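Pyruvate formate-lyase 2 (Archaeoglobus fulgidus, PDB 2F3O) belongs to the glycyl radical enzymes and is probably a lyase, although its physiological reaction has not been established. Local coordinates at residues Leu19-Cys24 with Ala108-Glu113; Arg372-Ser377 with Phe399-Ala404. All coordinates share one frame; numbering follows the deposited sequence.

Overall arrangement
Contact 1 (19-24 with 108-113) and contact 2 (372-377 with 399-404) lie on opposite sides of the chain's centre, 45 Å apart between their centres and about 28 Å between nearest atoms, so neither touches the other. Both fall in the pyruvate formate lyase-like region, and contact 1 closes in sequence before contact 2 opens. Their chemistry differs: contact 1 is apolar, with no hydrogen bond between its segments, whereas contact 2 combines parallel strand pairing with a buried ion pair. Contact 2 lies nearer the middle, its centre 20 Å from the chain's centre against 26 Å for contact 1, and its Phe-399 side chain is about 10 Å from a bound glycerol.

Contact 1: Leu19-Cys24 with Ala108-Glu113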
# COMPACT_ATOMS: atom_id res chain seq x y z
N LEU A 19 -27.39 -11.91 -40.16
CA LEU A 19 -26.77 -12.41 -38.96
C LEU A 19 -25.41 -13.03 -39.33
O LEU A 19 -25.35 -14.09 -39.95
CB LEU A 19 -27.66 -13.44 -38.29
CG LEU A 19 -27.07 -13.85 -36.96
CD1 LEU A 19 -27.15 -12.67 -36.00
CD2 LEU A 19 -27.78 -15.06 -36.41
N SER A 20 -24.33 -12.35 -38.96
CA SER A 20 -22.97 -12.79 -39.28
C SER A 20 -22.43 -13.81 -38.28
O SER A 20 -22.78 -13.80 -37.11
CB SER A 20 -22.03 -11.59 -39.38
OG SER A 20 -20.69 -12.02 -39.42
N VAL A 21 -21.55 -14.69 -38.73
CA VAL A 21 -21.29 -15.87 -37.95
C VAL A 21 -19.80 -16.21 -37.87
O VAL A 21 -19.35 -16.89 -36.96
CB VAL A 21 -22.17 -17.01 -38.50
CG1 VAL A 21 -21.41 -18.30 -38.71
CG2 VAL A 21 -23.37 -17.21 -37.62
N GLU A 22 -19.03 -15.65 -38.81
CA GLU A 22 -17.61 -15.99 -38.98
C GLU A 22 -16.73 -15.63 -37.78
O GLU A 22 -15.82 -16.40 -37.43
CB GLU A 22 -17.05 -15.35 -40.27
CG GLU A 22 -17.75 -15.77 -41.57
CD GLU A 22 -18.99 -14.92 -41.89
OE1 GLU A 22 -19.28 -13.98 -41.12
OE2 GLU A 22 -19.66 -15.20 -42.91
N ARG A 23 -16.99 -14.49 -37.14
CA ARG A 23 -16.31 -14.16 -35.90
C ARG A 23 -16.71 -15.16 -34.82
O ARG A 23 -15.86 -15.73 -34.15
CB ARG A 23 -16.61 -12.72 -35.45
CG ARG A 23 -15.84 -12.27 -34.21
CD ARG A 23 -16.61 -12.56 -32.94
NE ARG A 23 -15.81 -12.41 -31.75
CZ ARG A 23 -16.16 -12.85 -30.55
NH1 ARG A 23 -17.31 -13.48 -30.35
NH2 ARG A 23 -15.37 -12.64 -29.52
N CYS A 24 -18.01 -15.38 -34.69
CA CYS A 24 -18.53 -16.27 -33.67
C CYS A 24 -17.93 -17.67 -33.73
O CYS A 24 -17.55 -18.23 -32.71
CB CYS A 24 -20.04 -16.36 -33.82
SG CYS A 24 -20.79 -17.36 -32.57
N ALA A 108 -27.16 -21.58 -39.62
CA ALA A 108 -28.16 -21.64 -38.55
C ALA A 108 -28.06 -22.97 -37.82
O ALA A 108 -28.41 -23.08 -36.65
CB ALA A 108 -29.54 -21.47 -39.10
N LYS A 109 -27.59 -23.98 -38.54
CA LYS A 109 -27.40 -25.32 -38.00
C LYS A 109 -26.11 -25.31 -37.18
O LYS A 109 -26.00 -25.99 -36.17
CB LYS A 109 -27.28 -26.33 -39.15
CG LYS A 109 -27.62 -27.78 -38.79
CD LYS A 109 -26.87 -28.77 -39.71
CE LYS A 109 -27.39 -30.21 -39.59
NZ LYS A 109 -26.35 -31.17 -40.06
N VAL A 110 -25.14 -24.51 -37.63
CA VAL A 110 -23.87 -24.41 -36.92
C VAL A 110 -24.05 -23.68 -35.57
O VAL A 110 -23.39 -24.02 -34.59
CB VAL A 110 -22.74 -23.82 -37.82
CG1 VAL A 110 -22.31 -22.44 -37.39
CG2 VAL A 110 -21.54 -24.73 -37.81
N LEU A 111 -24.99 -22.74 -35.50
CA LEU A 111 -25.26 -22.03 -34.26
C LEU A 111 -25.97 -22.92 -33.26
O LEU A 111 -25.62 -22.93 -32.09
CB LEU A 111 -26.09 -20.78 -34.51
CG LEU A 111 -25.36 -19.68 -35.26
CD1 LEU A 111 -26.29 -18.53 -35.55
CD2 LEU A 111 -24.17 -19.22 -34.48
N ARG A 112 -26.94 -23.69 -33.73
CA ARG A 112 -27.86 -24.41 -32.85
C ARG A 112 -27.31 -25.67 -32.21
O ARG A 112 -27.83 -26.12 -31.20
CB ARG A 112 -29.15 -24.77 -33.59
CG ARG A 112 -30.21 -23.71 -33.53
CD ARG A 112 -31.57 -24.35 -33.71
NE ARG A 112 -32.56 -23.42 -34.24
CZ ARG A 112 -32.71 -23.16 -35.53
NH1 ARG A 112 -31.93 -23.74 -36.44
NH2 ARG A 112 -33.65 -22.31 -35.92
N GLU A 113 -26.28 -26.25 -32.81
CA GLU A 113 -25.79 -27.53 -32.32
C GLU A 113 -24.26 -27.59 -32.28
O GLU A 113 -23.67 -28.61 -31.91
CB GLU A 113 -26.36 -28.67 -33.16
CG GLU A 113 -25.70 -28.81 -34.50
CD GLU A 113 -26.62 -29.43 -35.53
OE1 GLU A 113 -27.85 -29.44 -35.30
OE2 GLU A 113 -26.09 -29.89 -36.57
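Leu-111 presents both of its methyl groups to Val-21, packing a side of helix 105-119 against the turn that leads into helix 22-34, where Val-21 occupies the N-cap position. No polar bond crosses between the segments, which bury 166 Å² between them, both sides summed. Within 19-24, Ser-20 OG donates to Glu-22 OE1 over 3.0 Å, meeting that oxygen nearly along its C-O axis, while Glu-22 OE2 forms a salt bridge with Arg-18 just before the segment.

The contact itself is apolar throughout. Val-21 CG2 lies 3.8 Å from Leu-111 CD1 and at the same separation from CD2, so one valine methyl sits against the fork of the leucine. The two side chains cross obliquely. Leu-19 meets Leu-111 differently, tip to tip: with Leu-19 CG anti to its own backbone N (chi1 -174°), and thus directed toward helix 105-119, its CD2 comes to 3.9 Å from Leu-111 CD1. Ile-86 and Ile-87 of helix 83-87 extend the apolar cluster, touching Leu-19 and Leu-111 respectively. An alanine in place of Leu-111 would probably open a gap beside Val-21 CG2 and leave Leu-19 CD2 and Cys-24 SG without their leucine methyl neighbours. Looser approaches complete the interface: Val-21 CG1 is 4.4 Å from Val-110 CG1, and Cys-24 SG lies 4.3 Å from Leu-111 CD2.

Contact 2: Arg372-Ser377 with Phe399-Ala404; sequences RINKGS and FFDDAA
Arg-372 grips the carboxylate of Asp-401 side-on, one nitrogen to each oxygen, in a buried salt bridge. The arginine chain bends at chi3, placing NE 2.8 Å from Asp-401 OD1 on the syn side, but the bond is far from straight, with an N-H...O angle of 130°. The bond from Arg-372 NH2 to Asp-401 OD2 is straighter (168°) and spans 3.1 Å; OD2 lies in the guanidinium plane, while NH2 stands above the carboxylate plane. The two groups are therefore not coplanar, their planes being 75° apart. Asn-374 ND2 donates to the same OD2 over 2.7 Å from the opposite face of the carboxylate, so two donors straddle this oxygen. Tyr-421 OH also bonds OD1, and the carbonyls of Tyr-421 and Leu-419 accept hydrogen bonds from Arg-372 NH1 and NH2 respectively. The donors around Asp-401 would be expected to stabilise its negative charge.

The amide of Asn-374 also faces its own turn: OD1 accepts from Gly-376 N over 2.9 Å, in the carbonyl plane and on a lone pair, forming an Asx turn.

The backbones pair as parallel strands, Arg-372 with Phe-399 and Ile-373 with Phe-400. Ile-373 N donates to Phe-399 O over 2.9 Å, and Asp-401 N donates to Ile-373 O over 3.0 Å, carrying the pairing into the first residue of helix 401-410.

On the sheet face that carries Ile-373 and Phe-400, these side chains run side by side, with Ile-373 CD1 3.6 Å from Phe-400 CE2. Ile-712 and Met-716 of helix 704-717 pack there against Ile-373, as do Leu-382 and Leu-385 of helix 379-390. That second helix links the paired strands 368-373 and 396-400, making a beta-alpha-beta crossover, with the ion pair and Asx turn at the C-terminal ends of its parallel strands.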
# COMPACT_ATOMS: atom_id res chain seq x y z
N ARG A 372 -19.03 19.09 -28.92
CA ARG A 372 -18.79 19.90 -27.75
C ARG A 372 -18.81 21.39 -28.12
O ARG A 372 -18.09 21.84 -29.03
CB ARG A 372 -17.43 19.55 -27.12
CG ARG A 372 -17.39 18.26 -26.31
CD ARG A 372 -15.98 18.03 -25.73
NE ARG A 372 -15.45 19.22 -25.07
CZ ARG A 372 -14.30 19.27 -24.40
NH1 ARG A 372 -13.56 18.18 -24.27
NH2 ARG A 372 -13.90 20.41 -23.83
N ILE A 373 -19.65 22.15 -27.43
CA ILE A 373 -19.62 23.59 -27.56
C ILE A 373 -19.57 24.23 -26.19
O ILE A 373 -19.93 23.61 -25.18
CB ILE A 373 -20.85 24.13 -28.29
CG1 ILE A 373 -22.11 23.53 -27.73
CG2 ILE A 373 -20.79 23.82 -29.77
CD1 ILE A 373 -23.29 23.86 -28.58
N ASN A 374 -19.11 25.48 -26.17
CA ASN A 374 -18.97 26.23 -24.93
C ASN A 374 -19.13 27.71 -25.20
O ASN A 374 -19.41 28.11 -26.33
CB ASN A 374 -17.61 25.96 -24.27
CG ASN A 374 -16.44 26.09 -25.24
OD1 ASN A 374 -16.12 27.18 -25.70
ND2 ASN A 374 -15.80 24.99 -25.54
N LYS A 375 -18.90 28.53 -24.19
CA LYS A 375 -19.08 29.96 -24.34
C LYS A 375 -18.03 30.65 -25.23
O LYS A 375 -18.15 31.84 -25.53
CB LYS A 375 -19.21 30.65 -22.98
CG LYS A 375 -20.55 30.34 -22.33
CD LYS A 375 -20.93 31.35 -21.25
CE LYS A 375 -22.27 30.98 -20.61
NZ LYS A 375 -22.46 31.55 -19.23
N GLY A 376 -17.01 29.92 -25.66
CA GLY A 376 -15.98 30.50 -26.49
C GLY A 376 -15.91 29.89 -27.87
O GLY A 376 -14.92 30.09 -28.58
N SER A 377 -16.95 29.13 -28.25
CA SER A 377 -17.00 28.51 -29.58
C SER A 377 -17.16 29.60 -30.66
O SER A 377 -17.85 30.59 -30.40
CB SER A 377 -18.16 27.52 -29.65
OG SER A 377 -18.02 26.50 -28.69
N PHE A 399 -23.10 19.01 -26.66
CA PHE A 399 -22.62 18.82 -25.30
C PHE A 399 -22.02 20.13 -24.79
O PHE A 399 -21.15 20.72 -25.42
CB PHE A 399 -21.56 17.72 -25.28
CG PHE A 399 -22.11 16.34 -25.50
CD1 PHE A 399 -22.40 15.88 -26.77
CD2 PHE A 399 -22.32 15.49 -24.43
CE1 PHE A 399 -22.91 14.62 -26.95
CE2 PHE A 399 -22.82 14.23 -24.61
CZ PHE A 399 -23.11 13.79 -25.87
N PHE A 400 -22.50 20.58 -23.63
CA PHE A 400 -22.12 21.89 -23.12
C PHE A 400 -21.00 21.77 -22.10
O PHE A 400 -21.20 21.19 -21.03
CB PHE A 400 -23.35 22.62 -22.59
CG PHE A 400 -24.40 22.86 -23.66
CD1 PHE A 400 -25.47 21.99 -23.82
CD2 PHE A 400 -24.28 23.92 -24.55
CE1 PHE A 400 -26.40 22.19 -24.83
CE2 PHE A 400 -25.22 24.12 -25.56
CZ PHE A 400 -26.28 23.25 -25.70
N ASP A 401 -19.83 22.30 -22.45
CA ASP A 401 -18.59 22.09 -21.68
C ASP A 401 -18.65 22.47 -20.21
O ASP A 401 -18.20 21.73 -19.35
CB ASP A 401 -17.43 22.84 -22.33
CG ASP A 401 -16.84 22.11 -23.48
OD1 ASP A 401 -17.23 20.95 -23.70
OD2 ASP A 401 -15.96 22.67 -24.15
N ASP A 402 -19.21 23.64 -19.94
CA ASP A 402 -19.43 24.12 -18.59
C ASP A 402 -20.05 23.08 -17.64
O ASP A 402 -19.48 22.81 -16.60
CB ASP A 402 -20.33 25.35 -18.66
CG ASP A 402 -20.27 26.18 -17.41
OD1 ASP A 402 -19.45 27.13 -17.42
OD2 ASP A 402 -21.02 25.88 -16.43
N ALA A 403 -21.19 22.50 -18.01
CA ALA A 403 -21.89 21.54 -17.15
C ALA A 403 -21.18 20.21 -17.07
O ALA A 403 -21.26 19.51 -16.06
CB ALA A 403 -23.32 21.30 -17.65
N ALA A 404 -20.51 19.86 -18.16
CA ALA A 404 -19.86 18.57 -18.29
C ALA A 404 -18.57 18.49 -17.48
O ALA A 404 -18.31 17.48 -16.84
CB ALA A 404 -19.60 18.25 -19.75